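Two structures of N-acetylglucosaminidase from Ostrinia furnacalis compared at one contact. The protein hydrolyses single beta-linked N-acetylglucosamine units from the non-reducing ends of chitooligosaccharides, preferring shorter substrates. Structure 1 is PDB 3NSM (chain A, 2.10 Å), residues E275-A280 and G343-S348; structure 2 is PDB 3NSN (chain B, 2.10 Å), residues E275-A280 and G343-S348. One frame, after least-squares fit of the local backbone (RMSD 0.35 Å); residues are numbered along the deposited sequences.

Structure 1 (3NSM); sequences EFDAPA and GGDEVS.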
loop_
_atom_site.group_PDB
_atom_site.type_symbol
_atom_site.label_atom_id
_atom_site.label_comp_id
_atom_site.label_asym_id
_atom_site.label_seq_id
_atom_site.Cartn_x
_atom_site.Cartn_y
_atom_site.Cartn_z
ATOM N N GLU A 275 4.621 19.906 -15.135
ATOM C CA GLU A 275 3.343 20.449 -15.525
ATOM C C GLU A 275 2.986 21.643 -14.656
ATOM O O GLU A 275 3.103 21.576 -13.420
ATOM C CB GLU A 275 2.242 19.401 -15.395
ATOM C CG GLU A 275 0.852 19.972 -15.639
ATOM C CD GLU A 275 -0.259 18.976 -15.423
ATOM O OE1 GLU A 275 0.017 17.789 -15.127
ATOM O OE2 GLU A 275 -1.429 19.388 -15.544
ATOM N N PHE A 276 2.565 22.736 -15.292
ATOM C CA PHE A 276 1.807 23.745 -14.574
ATOM C C PHE A 276 0.377 23.766 -15.076
ATOM O O PHE A 276 0.083 24.340 -16.123
ATOM C CB PHE A 276 2.412 25.145 -14.661
ATOM C CG PHE A 276 1.698 26.131 -13.792
ATOM C CD1 PHE A 276 1.991 26.214 -12.428
ATOM C CD2 PHE A 276 0.684 26.926 -14.308
ATOM C CE1 PHE A 276 1.303 27.098 -11.604
ATOM C CE2 PHE A 276 -0.005 27.804 -13.501
ATOM C CZ PHE A 276 0.304 27.891 -12.139
ATOM N N ASP A 277 -0.507 23.150 -14.312
ATOM C CA ASP A 277 -1.906 23.066 -14.676
ATOM C C ASP A 277 -2.593 24.435 -14.600
ATOM O O ASP A 277 -2.601 25.082 -13.543
ATOM C CB ASP A 277 -2.596 22.060 -13.762
ATOM C CG ASP A 277 -3.839 21.467 -14.377
ATOM O OD1 ASP A 277 -4.389 20.529 -13.768
ATOM O OD2 ASP A 277 -4.275 21.935 -15.455
ATOM N N ALA A 278 -3.161 24.874 -15.722
ATOM C CA ALA A 278 -3.877 26.152 -15.798
ATOM C C ALA A 278 -4.946 26.124 -16.900
ATOM O O ALA A 278 -4.829 25.329 -17.837
ATOM C CB ALA A 278 -2.893 27.282 -16.046
ATOM N N PRO A 279 -5.978 26.998 -16.808
ATOM C CA PRO A 279 -6.259 27.967 -15.738
ATOM C C PRO A 279 -7.145 27.450 -14.604
ATOM O O PRO A 279 -7.391 28.185 -13.644
ATOM C CB PRO A 279 -6.980 29.094 -16.484
ATOM C CG PRO A 279 -7.735 28.387 -17.568
ATOM C CD PRO A 279 -6.964 27.116 -17.903
ATOM N N ALA A 280 -7.641 26.222 -14.708
ATOM C CA ALA A 280 -8.282 25.576 -13.567
ATOM C C ALA A 280 -7.193 24.947 -12.692
ATOM O O ALA A 280 -6.003 25.103 -12.978
ATOM C CB ALA A 280 -9.287 24.535 -14.026
ATOM N N GLY A 343 -1.428 21.462 -18.731
ATOM C CA GLY A 343 -2.655 21.041 -18.085
ATOM C C GLY A 343 -3.831 21.079 -19.024
ATOM O O GLY A 343 -4.050 20.144 -19.800
ATOM N N GLY A 344 -4.588 22.165 -18.962
ATOM C CA GLY A 344 -5.788 22.297 -19.775
ATOM C C GLY A 344 -6.922 21.461 -19.229
ATOM O O GLY A 344 -7.847 21.105 -19.956
ATOM N N ASP A 345 -6.843 21.137 -17.943
ATOM C CA ASP A 345 -7.933 20.454 -17.262
ATOM C C ASP A 345 -9.197 21.290 -17.317
ATOM O O ASP A 345 -9.134 22.523 -17.310
ATOM C CB ASP A 345 -7.559 20.166 -15.813
ATOM C CG ASP A 345 -6.956 18.799 -15.637
ATOM O OD1 ASP A 345 -5.913 18.688 -14.960
ATOM O OD2 ASP A 345 -7.529 17.829 -16.185
ATOM N N GLU A 346 -10.340 20.607 -17.357
ATOM C CA GLU A 346 -11.625 21.240 -17.634
ATOM C C GLU A 346 -11.879 22.488 -16.799
ATOM O O GLU A 346 -11.831 22.457 -15.567
ATOM C CB GLU A 346 -12.775 20.233 -17.480
ATOM C CG GLU A 346 -14.152 20.739 -17.967
ATOM C CD GLU A 346 -14.199 21.081 -19.461
ATOM O OE1 GLU A 346 -13.351 20.582 -20.233
ATOM O OE2 GLU A 346 -15.094 21.856 -19.860
ATOM N N VAL A 347 -12.140 23.588 -17.497
ATOM C CA VAL A 347 -12.427 24.863 -16.864
ATOM C C VAL A 347 -13.902 24.954 -16.509
ATOM O O VAL A 347 -14.760 24.482 -17.250
ATOM C CB VAL A 347 -12.011 26.036 -17.769
ATOM C CG1 VAL A 347 -12.340 27.373 -17.122
ATOM C CG2 VAL A 347 -10.536 25.957 -18.053
ATOM N N SER A 348 -14.176 25.543 -15.351
ATOM C CA SER A 348 -15.531 25.818 -14.909
ATOM C C SER A 348 -16.018 27.127 -15.512
ATOM O O SER A 348 -15.341 28.159 -15.447
ATOM C CB SER A 348 -15.613 25.877 -13.387
ATOM O OG SER A 348 -16.950 26.087 -12.960
HETATM O O HOH W 1 -3.082 17.597 -15.146
HETATM O O HOH W 2 -7.024 23.888 -16.309
#
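D277 and D345 meet at the end of the family 20 catalytic barrel, where parallel strands 271-278 and 340-343 run into the loops bearing the active site. Their side chains cross nearly at right angles, D277 OD1 lying 2.7 Å from D345 OD1, with the carboxylate planes 50° apart. D277 OD2 comes within 3.2 Å of G343 CA; a CB on G343 would clash with it, which suits glycine to the place. A water bridges E275 OE2 and D345 OD1, and H224 holds the other oxygen of E275. A second water joins A280 N to D345 O. A280 CB lies 3.6 Å from E346 O, a small methyl suited to close backbone packing, while P279 CG packs on V347 CG2 (3.7 Å). E346, inferred to belong to the catalytic charge relay, has CG anti to its backbone N (chi1 -171°); its OE2 is hydrogen-bonded to T405 OG1.

Structure 2 (3NSN); sequences EFDAPA and GGDEVS. With TMX (2-deoxy-2-(trimethylammonio)-beta-D-glucopyranose), chain C; NAG (2-acetamido-2-deoxy-beta-D-glucopyranose), chain D.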
loop_
_atom_site.group_PDB
_atom_site.type_symbol
_atom_site.label_atom_id
_atom_site.label_comp_id
_atom_site.label_asym_id
_atom_site.label_seq_id
_atom_site.Cartn_x
_atom_site.Cartn_y
_atom_site.Cartn_z
ATOM N N GLU B 275 4.594 19.881 -15.066
ATOM C CA GLU B 275 3.336 20.434 -15.441
ATOM C C GLU B 275 2.941 21.601 -14.579
ATOM O O GLU B 275 3.034 21.523 -13.382
ATOM C CB GLU B 275 2.217 19.385 -15.439
ATOM C CG GLU B 275 0.909 19.954 -15.730
ATOM C CD GLU B 275 -0.264 18.990 -15.599
ATOM O OE1 GLU B 275 -0.094 17.804 -15.538
ATOM O OE2 GLU B 275 -1.367 19.451 -15.565
ATOM N N PHE B 276 2.517 22.692 -15.196
ATOM C CA PHE B 276 1.840 23.711 -14.476
ATOM C C PHE B 276 0.450 23.761 -14.993
ATOM O O PHE B 276 0.237 24.295 -16.010
ATOM C CB PHE B 276 2.447 25.112 -14.567
ATOM C CG PHE B 276 1.747 26.092 -13.667
ATOM C CD1 PHE B 276 2.058 26.161 -12.353
ATOM C CD2 PHE B 276 0.721 26.847 -14.101
ATOM C CE1 PHE B 276 1.386 26.957 -11.527
ATOM C CE2 PHE B 276 0.078 27.664 -13.278
ATOM C CZ PHE B 276 0.386 27.712 -11.994
ATOM N N ASP B 277 -0.489 23.218 -14.245
ATOM C CA ASP B 277 -1.854 23.115 -14.681
ATOM C C ASP B 277 -2.575 24.492 -14.659
ATOM O O ASP B 277 -2.638 25.132 -13.672
ATOM C CB ASP B 277 -2.559 22.110 -13.769
ATOM C CG ASP B 277 -3.821 21.555 -14.349
ATOM O OD1 ASP B 277 -4.449 20.717 -13.754
ATOM O OD2 ASP B 277 -4.220 21.967 -15.380
ATOM N N ALA B 278 -3.093 24.941 -15.778
ATOM C CA ALA B 278 -3.848 26.187 -15.805
ATOM C C ALA B 278 -4.870 26.156 -16.899
ATOM O O ALA B 278 -4.692 25.413 -17.791
ATOM C CB ALA B 278 -2.927 27.364 -15.957
ATOM N N PRO B 279 -5.923 26.975 -16.855
ATOM C CA PRO B 279 -6.207 27.955 -15.824
ATOM C C PRO B 279 -7.033 27.454 -14.645
ATOM O O PRO B 279 -7.231 28.159 -13.738
ATOM C CB PRO B 279 -7.035 28.971 -16.575
ATOM C CG PRO B 279 -7.710 28.241 -17.501
ATOM C CD PRO B 279 -6.840 27.149 -17.969
ATOM N N ALA B 280 -7.550 26.258 -14.719
ATOM C CA ALA B 280 -8.194 25.620 -13.608
ATOM C C ALA B 280 -7.150 24.946 -12.718
ATOM O O ALA B 280 -6.005 24.989 -12.992
ATOM C CB ALA B 280 -9.215 24.652 -14.076
ATOM N N GLY B 343 -1.447 21.587 -18.761
ATOM C CA GLY B 343 -2.706 21.251 -18.172
ATOM C C GLY B 343 -3.888 21.315 -19.083
ATOM O O GLY B 343 -4.088 20.443 -19.832
ATOM N N GLY B 344 -4.674 22.365 -18.987
ATOM C CA GLY B 344 -5.874 22.535 -19.764
ATOM C C GLY B 344 -7.071 21.641 -19.482
ATOM O O GLY B 344 -7.859 21.386 -20.307
ATOM N N ASP B 345 -7.218 21.190 -18.279
ATOM C CA ASP B 345 -8.282 20.296 -17.972
ATOM C C ASP B 345 -9.362 20.978 -17.206
ATOM O O ASP B 345 -9.092 21.859 -16.464
ATOM C CB ASP B 345 -7.747 19.154 -17.124
ATOM C CG ASP B 345 -6.764 19.605 -16.131
ATOM O OD1 ASP B 345 -6.212 20.661 -16.289
ATOM O OD2 ASP B 345 -6.465 18.896 -15.250
ATOM N N GLU B 346 -10.594 20.601 -17.467
ATOM C CA GLU B 346 -11.749 20.941 -16.659
ATOM C C GLU B 346 -12.007 22.403 -16.310
ATOM O O GLU B 346 -12.304 22.709 -15.183
ATOM C CB GLU B 346 -11.792 20.081 -15.379
ATOM C CG GLU B 346 -11.366 18.632 -15.565
ATOM C CD GLU B 346 -11.383 17.780 -14.303
ATOM O OE1 GLU B 346 -10.663 18.050 -13.349
ATOM O OE2 GLU B 346 -12.090 16.808 -14.315
ATOM N N VAL B 347 -11.917 23.301 -17.262
ATOM C CA VAL B 347 -12.190 24.679 -16.962
ATOM C C VAL B 347 -13.662 24.887 -16.704
ATOM O O VAL B 347 -14.469 24.471 -17.457
ATOM C CB VAL B 347 -11.736 25.577 -18.070
ATOM C CG1 VAL B 347 -12.099 26.928 -17.762
ATOM C CG2 VAL B 347 -10.284 25.489 -18.235
ATOM N N SER B 348 -13.987 25.565 -15.623
ATOM C CA SER B 348 -15.361 25.769 -15.249
ATOM C C SER B 348 -15.952 27.098 -15.672
ATOM O O SER B 348 -15.454 28.129 -15.387
ATOM C CB SER B 348 -15.534 25.590 -13.766
ATOM O OG SER B 348 -16.751 26.095 -13.347
HETATM C C1 TMX C . -10.101 14.046 -12.926
HETATM C C2 TMX C . -8.998 15.136 -13.179
HETATM N N2 TMX C . -8.420 15.127 -14.567
HETATM C C3 TMX C . -7.926 15.147 -12.035
HETATM O O3 TMX C . -7.805 16.473 -11.485
HETATM C C4 TMX C . -8.254 14.163 -10.910
HETATM O O4 TMX C . -7.158 14.146 -9.985
HETATM C C5 TMX C . -8.478 12.764 -11.500
HETATM O O5 TMX C . -9.556 12.753 -12.491
HETATM C C6 TMX C . -8.812 11.753 -10.407
HETATM O O6 TMX C . -8.832 10.440 -10.983
HETATM C C7 TMX C . -9.429 15.507 -15.563
HETATM C C8 TMX C . -7.878 13.825 -14.991
HETATM C C9 TMX C . -7.329 16.111 -14.698
HETATM C C1 NAG D . -14.873 13.651 -10.537
HETATM C C2 NAG D . -13.724 13.548 -9.521
HETATM C C3 NAG D . -12.430 14.172 -10.080
HETATM C C4 NAG D . -12.114 13.717 -11.521
HETATM C C5 NAG D . -13.378 13.822 -12.389
HETATM C C6 NAG D . -13.156 13.179 -13.754
HETATM C C7 NAG D . -14.487 13.644 -7.148
HETATM C C8 NAG D . -14.484 12.125 -7.168
HETATM N N2 NAG D . -14.117 14.257 -8.291
HETATM O O3 NAG D . -11.309 13.861 -9.223
HETATM O O4 NAG D . -11.093 14.594 -12.010
HETATM O O5 NAG D . -14.462 13.095 -11.788
HETATM O O6 NAG D . -14.226 13.548 -14.611
HETATM O O7 NAG D . -14.823 14.246 -6.124
HETATM O O HOH W 3 -3.493 17.934 -15.263
HETATM O O HOH W 4 -6.888 23.755 -16.182
#
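The carboxylate of D345 lies nearly coplanar with that of D277, the side chains approaching from opposite directions with D277 OD2 2.5 Å from D345 OD1. D345 CG sits between its backbone N and carbonyl carbon (chi1 39°), which brings D345 OD2 to 3.0 Å from C9 of the trimethylammonio sugar TMX. D277 OD2 comes within 3.3 Å of G343 CA; a CB there would clash with it, which suits glycine to the place. A water bridges E275 OE2 and D345 OD2, and H224 holds the other oxygen of E275. A second water joins A280 N to D345 O. The small A280 CB lies 3.8 Å from E346 O, and P279 CG packs on V347 CG2 (3.8 Å). E346, inferred to belong to the catalytic charge relay, is extended beyond CG, its OE2 3.2 Å from TMX C7 and 3.3 Å from O4 of the linked NAG; its OE1 is hydrogen-bonded to H281 NE2.

What differs
The sharpest difference is the placing of the side chain in E346(A) and E346(B). Both its first and its second torsion differ, and the CD atoms stand 6.7 Å apart after superposition. The places of CB and every side-chain atom beyond it in E346(A) are left in E346(B), and the CA atoms are 1.0 Å apart, so backbone and side chain differ together. In structure 2, the complex with TMG-chitotriomycin, the carboxylate of E346(B) borders two linked sugars, its OE2 lying 3.2 Å from TMX C7; structure 1 has no ligand modelled there. Binding may accompany the difference, though two crystals cannot prove it. D345(A) and D345(B) are turned against each other as well, with chi1 -93° and 39°, and the place of OD2 in D345(A) is left in D345(B). The touch on D277(A) and D277(B) persists, with D345(A) OD1 2.7 Å from D277(A) OD1 and D345(B) OD1 3.1 Å from D277(B) OD1. The side chains of E275(A) and D277(A) and their counterparts keep their places, and both waters recur. D345(B) OD2 lies 3.0 Å from TMX C9, where the carboxylate probably complements the cationic trimethylammonio group. D345(B) OD1 stands 3.7 Å from G343(B) C, whereas D345(A) comes no closer to G343(A) C than 5.0 Å, from its CB.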